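Long-range contacts in minor structural protein 5 (Lactococcus phage Tuc2009, PDB 5E7T), which is a minor structural protein of the phage particle, probably an accessory baseplate component carrying a galactose-binding-like domain that may recognise host carbohydrate: residues V90-T95 and I175-P180; I125-D130 and I139-T144; E251-G256 and F280-P285. All blocks are in the same frame, centred on the assembly; numbering follows the deposited sequence.

Contact 1 of 3, residues V90-T95 and I175-P180; sequences VDVMFT and IRVRNP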
loop_
_atom_site.group_PDB
_atom_site.type_symbol
_atom_site.label_atom_id
_atom_site.label_comp_id
_atom_site.label_asym_id
_atom_site.label_seq_id
_atom_site.Cartn_x
_atom_site.Cartn_y
_atom_site.Cartn_z
ATOM N N VAL B 90 -10.392 20.140 -56.759
ATOM C CA VAL B 90 -11.704 20.089 -56.107
ATOM C C VAL B 90 -12.810 20.007 -57.150
ATOM O O VAL B 90 -12.660 20.572 -58.241
ATOM C CB VAL B 90 -11.896 21.293 -55.130
ATOM C CG1 VAL B 90 -11.897 22.637 -55.859
ATOM C CG2 VAL B 90 -13.139 21.133 -54.271
ATOM N N ASP B 91 -13.907 19.278 -56.813
ATOM C CA ASP B 91 -15.152 19.169 -57.579
ATOM C C ASP B 91 -16.126 20.144 -56.941
ATOM O O ASP B 91 -16.277 20.167 -55.728
ATOM C CB ASP B 91 -15.733 17.754 -57.545
ATOM C CG ASP B 91 -14.951 16.726 -58.328
ATOM O OD1 ASP B 91 -13.926 17.099 -58.954
ATOM O OD2 ASP B 91 -15.323 15.540 -58.273
ATOM N N VAL B 92 -16.752 20.975 -57.755
ATOM C CA VAL B 92 -17.619 22.038 -57.286
ATOM C C VAL B 92 -18.937 22.096 -58.084
ATOM O O VAL B 92 -18.934 21.873 -59.300
ATOM C CB VAL B 92 -16.754 23.323 -57.330
ATOM C CG1 VAL B 92 -17.354 24.442 -58.159
ATOM C CG2 VAL B 92 -16.395 23.778 -55.934
ATOM N N MET B 93 -20.061 22.346 -57.398
ATOM C CA MET B 93 -21.367 22.410 -58.056
ATOM C C MET B 93 -22.216 23.518 -57.509
ATOM O O MET B 93 -22.362 23.629 -56.296
ATOM C CB MET B 93 -22.103 21.079 -57.950
ATOM C CG MET B 93 -23.555 21.141 -58.300
ATOM S SD MET B 93 -24.096 19.513 -58.764
ATOM C CE MET B 93 -25.721 19.701 -58.473
ATOM N N PHE B 94 -22.793 24.327 -58.402
ATOM C CA PHE B 94 -23.639 25.419 -57.978
ATOM C C PHE B 94 -25.049 25.017 -58.258
ATOM O O PHE B 94 -25.411 24.816 -59.423
ATOM C CB PHE B 94 -23.262 26.724 -58.698
ATOM C CG PHE B 94 -21.895 27.250 -58.330
ATOM C CD1 PHE B 94 -20.743 26.722 -58.917
ATOM C CD2 PHE B 94 -21.752 28.270 -57.397
ATOM C CE1 PHE B 94 -19.485 27.230 -58.599
ATOM C CE2 PHE B 94 -20.491 28.753 -57.062
ATOM C CZ PHE B 94 -19.368 28.236 -57.670
ATOM N N THR B 95 -25.841 24.863 -57.184
ATOM C CA THR B 95 -27.235 24.453 -57.283
ATOM C C THR B 95 -28.181 25.646 -57.363
ATOM O O THR B 95 -29.335 25.495 -57.779
ATOM C CB THR B 95 -27.578 23.494 -56.167
ATOM O OG1 THR B 95 -27.548 24.179 -54.929
ATOM C CG2 THR B 95 -26.628 22.344 -56.095
ATOM N N ILE B 175 -23.353 26.214 -53.028
ATOM C CA ILE B 175 -22.253 25.465 -53.620
ATOM C C ILE B 175 -22.062 24.145 -52.919
ATOM O O ILE B 175 -22.199 24.059 -51.697
ATOM C CB ILE B 175 -20.945 26.319 -53.631
ATOM C CG1 ILE B 175 -19.821 25.658 -54.475
ATOM C CG2 ILE B 175 -20.469 26.694 -52.216
ATOM C CD1 ILE B 175 -18.498 26.439 -54.568
ATOM N N ARG B 176 -21.744 23.117 -53.697
ATOM C CA ARG B 176 -21.447 21.792 -53.201
ATOM C C ARG B 176 -19.977 21.556 -53.454
ATOM O O ARG B 176 -19.493 21.881 -54.537
ATOM C CB ARG B 176 -22.318 20.758 -53.882
ATOM C CG ARG B 176 -23.732 20.830 -53.362
ATOM C CD ARG B 176 -24.622 19.870 -54.079
ATOM N NE ARG B 176 -25.951 19.835 -53.483
ATOM C CZ ARG B 176 -26.920 19.028 -53.894
ATOM N NH1 ARG B 176 -26.705 18.175 -54.887
ATOM N NH2 ARG B 176 -28.109 19.059 -53.310
ATOM N N VAL B 177 -19.244 21.105 -52.435
ATOM C CA VAL B 177 -17.815 20.869 -52.555
ATOM C C VAL B 177 -17.567 19.388 -52.305
ATOM O O VAL B 177 -17.918 18.881 -51.245
ATOM C CB VAL B 177 -17.027 21.793 -51.609
ATOM C CG1 VAL B 177 -15.566 21.388 -51.530
ATOM C CG2 VAL B 177 -17.164 23.254 -52.026
ATOM N N ARG B 178 -17.023 18.689 -53.318
ATOM C CA ARG B 178 -16.735 17.254 -53.329
ATOM C C ARG B 178 -15.231 17.008 -53.560
ATOM O O ARG B 178 -14.603 17.687 -54.368
ATOM C CB ARG B 178 -17.574 16.574 -54.423
ATOM C CG ARG B 178 -17.281 15.105 -54.645
ATOM C CD ARG B 178 -18.186 14.547 -55.716
ATOM N NE ARG B 178 -17.583 14.588 -57.045
ATOM C CZ ARG B 178 -18.246 14.317 -58.165
ATOM N NH1 ARG B 178 -19.529 13.992 -58.123
ATOM N NH2 ARG B 178 -17.631 14.373 -59.338
ATOM N N ASN B 179 -14.679 16.028 -52.836
ATOM C CA ASN B 179 -13.297 15.568 -52.859
ATOM C C ASN B 179 -12.226 16.696 -52.930
ATOM O O ASN B 179 -11.359 16.667 -53.824
ATOM C CB ASN B 179 -13.094 14.559 -53.966
ATOM C CG ASN B 179 -14.035 13.383 -54.011
ATOM O OD1 ASN B 179 -14.360 12.904 -55.104
ATOM N ND2 ASN B 179 -14.450 12.853 -52.854
ATOM N N PRO B 180 -12.228 17.678 -51.987
ATOM C CA PRO B 180 -11.157 18.688 -52.006
ATOM C C PRO B 180 -9.805 18.020 -51.736
ATOM O O PRO B 180 -9.731 17.052 -50.978
ATOM C CB PRO B 180 -11.568 19.654 -50.895
ATOM C CG PRO B 180 -12.352 18.834 -49.948
ATOM C CD PRO B 180 -13.114 17.862 -50.815
#
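Val92 and Phe94 face Val177 and Ile175 across neighbouring antiparallel strands of a beta sandwich, a fold consistent with the galactose-binding-like clan of this domain. The directions of the two strands differ by 163°, and the hydrogen-bonded pairs Asp91-Arg178 and Met93-Arg176 alternate with two non-hydrogen-bonded pairs. Four backbone bonds carry the ladder, among them Arg178 N to Asp91 O at 2.9 Å.

The tightly packed side is the apolar face turned to the second sheet. Ile175 lies alongside Phe94, the two extending in a common direction, and its CG1 stands over one ring face, 4.2 Å from the Phe94 centroid and offset toward the rim, a CH-pi contact. Its CD1 reaches on to Val92 CG2 at 3.7 Å. The two branches of Val177 divide their work: CG1 meets Val90 CG2 at 3.7 Å, while CG2 turns to Val92. Phe108 and Met110 of strand 104-114 pack against Phe94 and Val177 from the facing sheet.

The opposite face is polar and more accessible to solvent: Asp91, Arg176 and Arg178 are partly exposed, although Met93, alongside Arg176, is buried. At the corner after the strand, Thr95 CG2 stands over one face of the Arg176 guanidinium, 3.7 Å above its plane; Glu55 takes that charge in a salt bridge. Arg178, in cation-pi contact with Trp138, bends at chi3 (93°), which sets NE beside Asp91. It grips one oxygen side-on: NE meets the anti lone pair of Asp91 OD2 at 2.7 Å, and NH2 approaches the same Asp91 OD2 from above the carboxylate plane at 2.8 Å.

Contact 2 of 3, residues I125-D130 and I139-T144; sequences IDLPKD and IRITQT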
loop_
_atom_site.group_PDB
_atom_site.type_symbol
_atom_site.label_atom_id
_atom_site.label_comp_id
_atom_site.label_asym_id
_atom_site.label_seq_id
_atom_site.Cartn_x
_atom_site.Cartn_y
_atom_site.Cartn_z
ATOM N N ILE B 125 -6.873 28.503 -54.587
ATOM C CA ILE B 125 -7.604 28.045 -55.760
ATOM C C ILE B 125 -8.832 28.914 -55.978
ATOM O O ILE B 125 -9.703 28.989 -55.114
ATOM C CB ILE B 125 -7.908 26.522 -55.755
ATOM C CG1 ILE B 125 -8.475 26.068 -57.119
ATOM C CG2 ILE B 125 -8.790 26.078 -54.547
ATOM C CD1 ILE B 125 -8.471 24.653 -57.294
ATOM N N ASP B 126 -8.877 29.597 -57.132
ATOM C CA ASP B 126 -9.981 30.462 -57.524
ATOM C C ASP B 126 -11.188 29.590 -57.875
ATOM O O ASP B 126 -11.041 28.526 -58.481
ATOM C CB ASP B 126 -9.597 31.291 -58.758
ATOM C CG ASP B 126 -8.879 32.619 -58.558
ATOM O OD1 ASP B 126 -8.775 33.081 -57.386
ATOM O OD2 ASP B 126 -8.450 33.224 -59.588
ATOM N N LEU B 127 -12.377 30.051 -57.483
ATOM C CA LEU B 127 -13.626 29.365 -57.766
ATOM C C LEU B 127 -14.380 30.165 -58.823
ATOM O O LEU B 127 -14.036 31.343 -59.006
ATOM C CB LEU B 127 -14.430 29.135 -56.486
ATOM C CG LEU B 127 -13.789 28.194 -55.463
ATOM C CD1 LEU B 127 -14.769 27.837 -54.386
ATOM C CD2 LEU B 127 -13.253 26.938 -56.108
ATOM N N PRO B 128 -15.305 29.537 -59.614
ATOM C CA PRO B 128 -15.936 30.254 -60.732
ATOM C C PRO B 128 -16.645 31.532 -60.362
ATOM O O PRO B 128 -17.577 31.494 -59.581
ATOM C CB PRO B 128 -16.883 29.208 -61.330
ATOM C CG PRO B 128 -16.239 27.923 -61.021
ATOM C CD PRO B 128 -15.758 28.130 -59.602
ATOM N N LYS B 129 -16.205 32.663 -60.946
ATOM C CA LYS B 129 -16.777 33.996 -60.709
ATOM C C LYS B 129 -18.228 34.143 -61.242
ATOM O O LYS B 129 -18.945 34.995 -60.723
ATOM C CB LYS B 129 -15.841 35.102 -61.225
ATOM C CG LYS B 129 -15.032 35.801 -60.094
ATOM C CD LYS B 129 -13.579 36.188 -60.468
ATOM C CE LYS B 129 -12.596 35.959 -59.342
ATOM N NZ LYS B 129 -12.488 34.508 -58.949
ATOM N N ASP B 130 -18.696 33.288 -62.206
ATOM C CA ASP B 130 -20.090 33.326 -62.697
ATOM C C ASP B 130 -20.471 31.976 -63.278
ATOM O O ASP B 130 -20.389 31.769 -64.477
ATOM C CB ASP B 130 -20.354 34.456 -63.723
ATOM C CG ASP B 130 -21.805 34.576 -64.177
ATOM O OD1 ASP B 130 -22.608 33.660 -63.857
ATOM O OD2 ASP B 130 -22.149 35.604 -64.842
ATOM N N ILE B 139 -17.918 20.725 -61.635
ATOM C CA ILE B 139 -16.776 21.330 -62.277
ATOM C C ILE B 139 -15.536 20.911 -61.469
ATOM O O ILE B 139 -15.499 21.126 -60.243
ATOM C CB ILE B 139 -16.912 22.881 -62.344
ATOM C CG1 ILE B 139 -18.255 23.338 -62.933
ATOM C CG2 ILE B 139 -15.732 23.512 -63.089
ATOM C CD1 ILE B 139 -18.698 24.766 -62.494
ATOM N N ARG B 140 -14.528 20.324 -62.145
ATOM C CA ARG B 140 -13.239 19.989 -61.532
ATOM C C ARG B 140 -12.330 21.206 -61.726
ATOM O O ARG B 140 -12.145 21.654 -62.863
ATOM C CB ARG B 140 -12.597 18.790 -62.217
ATOM C CG ARG B 140 -11.199 18.517 -61.705
ATOM C CD ARG B 140 -10.777 17.072 -61.796
ATOM N NE ARG B 140 -9.409 17.000 -62.298
ATOM C CZ ARG B 140 -8.353 16.661 -61.570
ATOM N NH1 ARG B 140 -8.501 16.294 -60.302
ATOM N NH2 ARG B 140 -7.140 16.657 -62.113
ATOM N N ILE B 141 -11.777 21.755 -60.633
ATOM C CA ILE B 141 -10.909 22.937 -60.706
ATOM C C ILE B 141 -9.566 22.602 -60.076
ATOM O O ILE B 141 -9.537 22.069 -58.975
ATOM C CB ILE B 141 -11.602 24.171 -60.062
ATOM C CG1 ILE B 141 -13.014 24.380 -60.644
ATOM C CG2 ILE B 141 -10.762 25.429 -60.261
ATOM C CD1 ILE B 141 -13.913 25.087 -59.800
ATOM N N THR B 142 -8.459 22.865 -60.786
ATOM C CA THR B 142 -7.089 22.587 -60.317
ATOM C C THR B 142 -6.208 23.836 -60.394
ATOM O O THR B 142 -6.426 24.695 -61.256
ATOM C CB THR B 142 -6.464 21.379 -61.056
ATOM O OG1 THR B 142 -5.969 21.766 -62.338
ATOM C CG2 THR B 142 -7.414 20.200 -61.199
ATOM N N GLN B 143 -5.216 23.945 -59.494
ATOM C CA GLN B 143 -4.277 25.076 -59.435
ATOM C C GLN B 143 -3.027 24.704 -58.636
ATOM O O GLN B 143 -3.138 24.206 -57.514
ATOM C CB GLN B 143 -4.958 26.301 -58.810
ATOM C CG GLN B 143 -4.085 27.534 -58.614
ATOM C CD GLN B 143 -3.788 28.273 -59.877
ATOM O OE1 GLN B 143 -4.669 28.895 -60.492
ATOM N NE2 GLN B 143 -2.516 28.302 -60.235
ATOM N N THR B 144 -1.833 24.948 -59.224
ATOM C CA THR B 144 -0.567 24.719 -58.540
ATOM C C THR B 144 -0.151 26.057 -57.973
ATOM O O THR B 144 -0.274 27.074 -58.658
ATOM C CB THR B 144 0.483 24.095 -59.454
ATOM O OG1 THR B 144 -0.028 22.888 -60.040
ATOM C CG2 THR B 144 1.763 23.784 -58.715
#
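Ile125 lays its outer carbons against Ile141 and Gln143, crossing the first obliquely and running antiparallel alongside the second. Ile125 CG1, anti to the backbone N (chi1 -171°), lies 3.9 Å from Gln143 CB; beyond it, Ile125 CD1 comes within 3.8 Å of Ile141 CG2. The overlap spans the two sheets of the beta sandwich: strand 121-126 is outermost in one, strand 139-146 outermost in the other within this chain. The touching parts run 146° apart in direction, and the closest CA atoms of the register, those of Ile125 and Gln143, stand 5.8 Å apart.

Ile141 is the side chain most widely engaged. Its CD1 meets the Pro128 ring tip to tip, 3.6 Å from Pro128 CD. Leu127 comes at about a right angle, with CD2 4.2 Å from Ile141 CD1. The other branch, Ile141 CG2, rests 3.6 Å from Asp126 O. Farther along, Pro128 CG approaches Ile139 CD1 at 4.3 Å.

The backbones bond to neighbours within their own sheets: Ile125 with Met110, Ile141 with Val90. Residues 139-142 also form an antiparallel ladder with a strand of another protein of the assembly, which extends the sheet beyond this chain.

No hydrogen bond joins the two segments. Their cohesion is therefore apolar, dependent on how isoleucine, leucine and proline carbons fit together, and no directional bond sets the position of these two segments against each other.

Contact 3 of 3, residues E251-G256 and F280-P285; sequences ENLKAG and FKTTLP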
loop_
_atom_site.group_PDB
_atom_site.type_symbol
_atom_site.label_atom_id
_atom_site.label_comp_id
_atom_site.label_asym_id
_atom_site.label_seq_id
_atom_site.Cartn_x
_atom_site.Cartn_y
_atom_site.Cartn_z
ATOM N N GLU B 251 11.654 5.852 -60.688
ATOM C CA GLU B 251 11.952 6.929 -61.624
ATOM C C GLU B 251 11.855 8.306 -60.957
ATOM O O GLU B 251 11.499 8.389 -59.786
ATOM C CB GLU B 251 11.010 6.826 -62.840
ATOM C CG GLU B 251 11.191 5.544 -63.637
ATOM C CD GLU B 251 10.435 5.468 -64.944
ATOM O OE1 GLU B 251 10.619 6.373 -65.791
ATOM O OE2 GLU B 251 9.698 4.475 -65.147
ATOM N N ASN B 252 12.206 9.375 -61.699
ATOM C CA ASN B 252 12.158 10.797 -61.302
ATOM C C ASN B 252 12.839 11.109 -59.964
ATOM O O ASN B 252 12.329 11.917 -59.178
ATOM C CB ASN B 252 10.711 11.335 -61.322
ATOM C CG ASN B 252 10.019 11.159 -62.650
ATOM O OD1 ASN B 252 10.391 11.765 -63.663
ATOM N ND2 ASN B 252 9.015 10.291 -62.673
ATOM N N LEU B 253 13.985 10.468 -59.712
ATOM C CA LEU B 253 14.751 10.703 -58.488
ATOM C C LEU B 253 15.706 11.855 -58.769
ATOM O O LEU B 253 15.963 12.162 -59.939
ATOM C CB LEU B 253 15.548 9.445 -58.058
ATOM C CG LEU B 253 14.801 8.104 -57.945
ATOM C CD1 LEU B 253 15.763 6.983 -57.664
ATOM C CD2 LEU B 253 13.708 8.139 -56.883
ATOM N N LYS B 254 16.221 12.506 -57.712
ATOM C CA LYS B 254 17.183 13.602 -57.865
ATOM C C LYS B 254 18.590 13.061 -57.609
ATOM O O LYS B 254 18.747 12.135 -56.813
ATOM C CB LYS B 254 16.842 14.799 -56.953
ATOM C CG LYS B 254 15.370 15.264 -57.016
ATOM C CD LYS B 254 14.927 15.803 -58.389
ATOM C CE LYS B 254 13.439 15.639 -58.637
ATOM N NZ LYS B 254 13.117 15.672 -60.094
ATOM N N ALA B 255 19.595 13.602 -58.325
ATOM C CA ALA B 255 21.006 13.199 -58.243
ATOM C C ALA B 255 21.625 13.347 -56.867
ATOM O O ALA B 255 21.227 14.216 -56.097
ATOM C CB ALA B 255 21.831 13.961 -59.256
ATOM N N GLY B 256 22.599 12.491 -56.587
ATOM C CA GLY B 256 23.351 12.473 -55.340
ATOM C C GLY B 256 22.549 12.499 -54.054
ATOM O O GLY B 256 23.018 13.071 -53.065
ATOM N N PHE B 280 19.828 3.139 -50.807
ATOM C CA PHE B 280 20.665 3.390 -51.956
ATOM C C PHE B 280 20.834 4.867 -52.095
ATOM O O PHE B 280 20.132 5.616 -51.420
ATOM C CB PHE B 280 20.071 2.767 -53.216
ATOM C CG PHE B 280 18.857 3.445 -53.796
ATOM C CD1 PHE B 280 17.583 3.168 -53.303
ATOM C CD2 PHE B 280 18.976 4.302 -54.885
ATOM C CE1 PHE B 280 16.452 3.762 -53.867
ATOM C CE2 PHE B 280 17.844 4.909 -55.442
ATOM C CZ PHE B 280 16.588 4.624 -54.939
ATOM N N LYS B 281 21.748 5.290 -52.978
ATOM C CA LYS B 281 22.043 6.690 -53.263
ATOM C C LYS B 281 22.224 6.836 -54.770
ATOM O O LYS B 281 22.970 6.067 -55.391
ATOM C CB LYS B 281 23.331 7.104 -52.524
ATOM C CG LYS B 281 23.512 8.595 -52.270
ATOM C CD LYS B 281 24.928 8.862 -51.745
ATOM C CE LYS B 281 25.021 9.924 -50.671
ATOM N NZ LYS B 281 24.744 11.292 -51.190
ATOM N N THR B 282 21.528 7.819 -55.362
ATOM C CA THR B 282 21.640 8.124 -56.792
ATOM C C THR B 282 23.048 8.654 -57.041
ATOM O O THR B 282 23.644 9.270 -56.149
ATOM C CB THR B 282 20.580 9.155 -57.246
ATOM O OG1 THR B 282 20.534 10.251 -56.336
ATOM C CG2 THR B 282 19.208 8.559 -57.398
ATOM N N THR B 283 23.586 8.404 -58.234
ATOM C CA THR B 283 24.922 8.871 -58.580
ATOM C C THR B 283 24.902 10.373 -58.864
ATOM O O THR B 283 23.826 10.952 -59.020
ATOM C CB THR B 283 25.516 8.013 -59.702
ATOM O OG1 THR B 283 24.571 7.917 -60.765
ATOM C CG2 THR B 283 25.893 6.622 -59.223
ATOM N N LEU B 284 26.077 11.016 -58.866
ATOM C CA LEU B 284 26.160 12.444 -59.172
ATOM C C LEU B 284 26.533 12.643 -60.646
ATOM O O LEU B 284 27.386 11.903 -61.143
ATOM C CB LEU B 284 27.148 13.160 -58.249
ATOM C CG LEU B 284 26.503 13.865 -57.070
ATOM C CD1 LEU B 284 27.439 13.906 -55.879
ATOM C CD2 LEU B 284 25.987 15.261 -57.458
ATOM N N PRO B 285 25.918 13.589 -61.390
ATOM C CA PRO B 285 26.299 13.751 -62.802
ATOM C C PRO B 285 27.560 14.626 -63.010
ATOM O O PRO B 285 27.951 15.386 -62.110
ATOM C CB PRO B 285 25.025 14.331 -63.449
ATOM C CG PRO B 285 24.105 14.739 -62.289
ATOM C CD PRO B 285 24.881 14.569 -61.012
#
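Gly256 and Leu284 bring the two backbones together, CA to CA 4.8 Å, where the touching parts run 77° apart in direction. Residues 251-256 form the loop entering strand 258-265, and residues 280-285 begin on the end of strand 278-281, its neighbour in an antiparallel sheet, and run on beyond it. The loop belongs to a tyrosine corner, in which Tyr259 OH bonds back to Lys254 N; its sequence and position are consistent with a fibronectin type III-like domain. Gly256 adopts a positive phi (49°), a conformation that favours glycine, and its N donates to Thr283 O at 3.1 Å, from well above the carbonyl plane.

Thr282 turns its side chain toward the loop. With OG1 between the backbone N and the carbonyl carbon (chi1 47°), the hydroxyl donates to Lys254 O at 2.6 Å, in the carbonyl plane and on a lone pair. Thr282 OG1 is also hydrogen-bonded to Thr257 N, so one hydroxyl of a buried residue just past strand 278-281 holds both Lys254 and Thr257. Lys281 adds a weak bond from NZ to Gly256 O, at 3.1 Å.

Apolar contacts lie to either side of this polar centre. Ala255 CB rests 3.6 Å from Pro285 CD near the C-terminus. Minor structural protein 4 covers part of the site: its Ser121 packs on Leu253, its Ala122 on Phe280, and Leu253 makes backbone hydrogen bonds to that chain. Leu253 and Phe280 meet tip to tip; Leu253 CD1 lies in the plane of the ring at its edge, 3.7 Å from Phe280 CE2.

How the contacts relate
Contact 1 lies within one sheet of the sandwich and contact 2 joins that sheet to the other; their centres are 10 Å apart, and residues 125-144 are nested in the loop that contact 1 closes. Val92 N to Ile139 O and Val90 O to Ile141 N, each 2.8 Å, are probable hydrogen bonds that dock segment 139-144 beside segment 90-95. A sulfate, probably from the crystallisation liquor, sits about 5 Å from the Asp126 side chain. Contact 3 belongs to a separate C-terminal unit; its centre is 40 Å from contact 1 and 36 Å from contact 2, with nearest atoms about 23 and 14 Å away. Contacts 2 and 3 both border other proteins of the assembly, whereas contact 1 is touched by none.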